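Local coordinates for protein tryptophan halogenase superfamily (Brevundimonas sp. BAL3, PDB 6FRL) that catalyses flavin-dependent halogenation, probably of aromatic substrates, and prefers bromination over chlorination, at residues W24-Q32 with I62-G70. Numbering follows the deposited sequence.
Sequences WMTAAALVQ and IRRFYGQLG
Met25 reaches across to Phe65 and arches over one face of its ring: the chain bends at its last torsion (chi3 73°), which sets CE 4.0 Å from the ring centroid and almost on the normal, a CH-pi contact. SD stands obliquely to the ring, adding a Met-aromatic component. The same CE meets CD1 of Ile62 at 3.9 Å, while CB of Met25 packs on Phe65 CZ. That CZ also brings the ring edge to the carbonyl O of Met25, which lies in the ring plane 3.5 Å from CZ. One turn on, Ala28 and Ala29 leave room for Phe65 and Leu69. CB of Ala28 touches CD1 of Leu69, whose CD2 rests on CA of Ala29, and CB of Ala29 lies 4.0 Å from Phe65 CE1. Gln32 closes the row, its chain bent at chi2 (85°) so that NE2 donates to Gln68 O at 2.9 Å, with an N-H...O angle of 160°, on a lone pair in the carbonyl plane; OE1 is hydrogen-bonded to Arg35 NE. Cutting Gln32 back to an alanine would probably leave Gln68 O without this donor, in the last turn, closed by a Schellman motif at Gly70. Helix 20-33 follows strand 13-17 and carries part of a glycine pattern consistent with a Rossmann-type dinucleotide fold. Segment 62-70 meets it through apolar and aromatic packing inside and one amide bond at the partly exposed end.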
loop_
_atom_site.group_PDB
_atom_site.type_symbol
_atom_site.label_atom_id
_atom_site.label_comp_id
_atom_site.label_asym_id
_atom_site.label_seq_id
_atom_site.Cartn_x
_atom_site.Cartn_y
_atom_site.Cartn_z
ATOM N N TRP B 24 18.279 21.916 8.277
ATOM C CA TRP B 24 18.385 22.545 6.976
ATOM C C TRP B 24 17.670 21.781 5.877
ATOM O O TRP B 24 17.226 22.426 4.948
ATOM C CB TRP B 24 19.841 22.862 6.620
ATOM C CG TRP B 24 20.342 23.990 7.442
ATOM C CD1 TRP B 24 21.296 23.921 8.404
ATOM C CD2 TRP B 24 19.898 25.341 7.413
ATOM N NE1 TRP B 24 21.493 25.158 8.977
ATOM C CE2 TRP B 24 20.648 26.051 8.387
ATOM C CE3 TRP B 24 18.944 26.028 6.669
ATOM C CZ2 TRP B 24 20.477 27.411 8.626
ATOM C CZ3 TRP B 24 18.765 27.400 6.909
ATOM C CH2 TRP B 24 19.531 28.066 7.888
ATOM N N MET B 25 17.510 20.447 5.982
ATOM C CA MET B 25 16.581 19.736 5.072
ATOM C C MET B 25 15.148 20.250 5.266
ATOM O O MET B 25 14.461 20.546 4.285
ATOM C CB MET B 25 16.607 18.210 5.240
ATOM C CG MET B 25 17.827 17.538 4.610
ATOM S SD MET B 25 17.991 15.823 5.148
ATOM C CE MET B 25 16.643 15.020 4.240
ATOM N N THR B 26 14.702 20.355 6.518
ATOM C CA THR B 26 13.374 20.900 6.815
ATOM C C THR B 26 13.171 22.346 6.238
ATOM O O THR B 26 12.190 22.622 5.542
ATOM C CB THR B 26 13.111 20.862 8.335
ATOM O OG1 THR B 26 13.242 19.514 8.816
ATOM C CG2 THR B 26 11.719 21.354 8.649
ATOM N N ALA B 27 14.122 23.239 6.504
ATOM C CA ALA B 27 14.071 24.616 6.018
ATOM C C ALA B 27 13.982 24.676 4.505
ATOM O O ALA B 27 13.128 25.403 3.955
ATOM C CB ALA B 27 15.290 25.416 6.495
ATOM N N ALA B 28 14.848 23.922 3.834
ATOM C CA ALA B 28 14.859 23.955 2.357
ATOM C C ALA B 28 13.545 23.435 1.756
ATOM O O ALA B 28 12.985 24.052 0.817
ATOM C CB ALA B 28 16.035 23.174 1.810
ATOM N N ALA B 29 13.046 22.325 2.319
ATOM C CA ALA B 29 11.798 21.690 1.858
ATOM C C ALA B 29 10.601 22.620 2.059
ATOM O O ALA B 29 9.815 22.791 1.140
ATOM C CB ALA B 29 11.563 20.368 2.577
ATOM N N LEU B 30 10.497 23.246 3.244
ATOM C CA LEU B 30 9.410 24.189 3.519
ATOM C C LEU B 30 9.540 25.510 2.717
ATOM O O LEU B 30 8.523 26.077 2.281
ATOM C CB LEU B 30 9.297 24.461 5.029
ATOM C CG LEU B 30 8.953 23.254 5.901
ATOM C CD1 LEU B 30 8.809 23.649 7.364
ATOM C CD2 LEU B 30 7.680 22.561 5.397
ATOM N N VAL B 31 10.768 25.987 2.506
ATOM C CA VAL B 31 10.992 27.149 1.628
ATOM C C VAL B 31 10.425 26.894 0.228
ATOM O O VAL B 31 9.638 27.694 -0.261
ATOM C CB VAL B 31 12.493 27.589 1.623
ATOM C CG1 VAL B 31 12.880 28.386 0.387
ATOM C CG2 VAL B 31 12.800 28.425 2.872
ATOM N N GLN B 32 10.767 25.763 -0.392
ATOM C CA GLN B 32 10.248 25.449 -1.746
ATOM C C GLN B 32 8.717 25.282 -1.776
ATOM O O GLN B 32 8.056 25.730 -2.686
ATOM C CB GLN B 32 10.869 24.155 -2.300
ATOM C CG GLN B 32 10.304 23.692 -3.656
ATOM C CD GLN B 32 10.974 24.350 -4.820
ATOM O OE1 GLN B 32 11.189 25.573 -4.830
ATOM N NE2 GLN B 32 11.335 23.549 -5.824
ATOM N N ILE B 62 16.542 10.075 -1.280
ATOM C CA ILE B 62 17.263 11.372 -1.146
ATOM C C ILE B 62 17.445 12.110 -2.499
ATOM O O ILE B 62 17.433 13.338 -2.539
ATOM C CB ILE B 62 18.625 11.219 -0.400
ATOM C CG1 ILE B 62 19.123 12.544 0.147
ATOM C CG2 ILE B 62 19.717 10.708 -1.329
ATOM C CD1 ILE B 62 18.219 13.222 1.143
ATOM N N ARG B 63 17.576 11.360 -3.593
ATOM C CA ARG B 63 17.703 11.962 -4.938
ATOM C C ARG B 63 16.386 12.593 -5.360
ATOM O O ARG B 63 16.409 13.625 -6.025
ATOM C CB ARG B 63 18.231 10.962 -6.005
ATOM C CG ARG B 63 19.604 10.344 -5.626
ATOM C CD ARG B 63 20.277 9.514 -6.718
ATOM N NE ARG B 63 19.316 8.639 -7.377
ATOM C CZ ARG B 63 18.700 8.885 -8.526
ATOM N NH1 ARG B 63 18.956 9.988 -9.239
ATOM N NH2 ARG B 63 17.826 8.001 -8.980
ATOM N N ARG B 64 15.260 12.016 -4.953
ATOM C CA ARG B 64 13.962 12.636 -5.160
ATOM C C ARG B 64 13.784 13.880 -4.269
ATOM O O ARG B 64 13.162 14.839 -4.687
ATOM C CB ARG B 64 12.816 11.627 -4.941
ATOM C CG ARG B 64 11.417 12.196 -5.186
ATOM C CD ARG B 64 10.296 11.217 -4.794
ATOM N NE ARG B 64 10.103 11.071 -3.321
ATOM C CZ ARG B 64 10.114 9.921 -2.617
ATOM N NH1 ARG B 64 10.302 8.725 -3.193
ATOM N NH2 ARG B 64 9.925 9.961 -1.296
ATOM N N PHE B 65 14.335 13.847 -3.056
ATOM C CA PHE B 65 14.183 14.952 -2.105
ATOM C C PHE B 65 14.774 16.224 -2.699
ATOM O O PHE B 65 14.090 17.243 -2.826
ATOM C CB PHE B 65 14.804 14.604 -0.745
ATOM C CG PHE B 65 14.852 15.752 0.212
ATOM C CD1 PHE B 65 13.760 16.030 1.050
ATOM C CD2 PHE B 65 15.985 16.558 0.295
ATOM C CE1 PHE B 65 13.798 17.098 1.922
ATOM C CE2 PHE B 65 16.020 17.650 1.150
ATOM C CZ PHE B 65 14.931 17.914 1.964
ATOM N N TYR B 66 16.035 16.156 -3.094
ATOM C CA TYR B 66 16.700 17.323 -3.702
ATOM C C TYR B 66 16.235 17.566 -5.152
ATOM O O TYR B 66 16.294 18.716 -5.646
ATOM C CB TYR B 66 18.232 17.275 -3.544
ATOM C CG TYR B 66 19.041 16.140 -4.193
ATOM C CD1 TYR B 66 19.268 16.108 -5.552
ATOM C CD2 TYR B 66 19.712 15.205 -3.412
ATOM C CE1 TYR B 66 20.074 15.122 -6.140
ATOM C CE2 TYR B 66 20.520 14.233 -3.969
ATOM C CZ TYR B 66 20.696 14.185 -5.336
ATOM O OH TYR B 66 21.482 13.206 -5.904
ATOM N N GLY B 67 15.752 16.499 -5.802
ATOM C CA GLY B 67 15.002 16.596 -7.061
ATOM C C GLY B 67 13.836 17.571 -6.990
ATOM O O GLY B 67 13.724 18.454 -7.843
ATOM N N GLN B 68 13.017 17.453 -5.936
ATOM C CA GLN B 68 11.855 18.304 -5.747
ATOM C C GLN B 68 12.250 19.759 -5.482
ATOM O O GLN B 68 11.447 20.651 -5.746
ATOM C CB GLN B 68 10.959 17.798 -4.611
ATOM C CG GLN B 68 9.904 16.818 -5.062
ATOM C CD GLN B 68 9.384 15.839 -3.966
ATOM O OE1 GLN B 68 9.330 14.612 -4.187
ATOM N NE2 GLN B 68 8.986 16.369 -2.801
ATOM N N LEU B 69 13.456 19.995 -4.967
ATOM C CA LEU B 69 13.964 21.354 -4.772
ATOM C C LEU B 69 14.468 22.076 -6.059
ATOM O O LEU B 69 14.769 23.260 -5.995
ATOM C CB LEU B 69 15.099 21.345 -3.740
ATOM C CG LEU B 69 14.882 20.705 -2.362
ATOM C CD1 LEU B 69 16.146 20.857 -1.518
ATOM C CD2 LEU B 69 13.676 21.284 -1.629
ATOM N N GLY B 70 14.551 21.369 -7.203
ATOM C CA GLY B 70 15.159 21.903 -8.440
ATOM C C GLY B 70 16.680 21.700 -8.586
ATOM O O GLY B 70 17.293 22.322 -9.438
#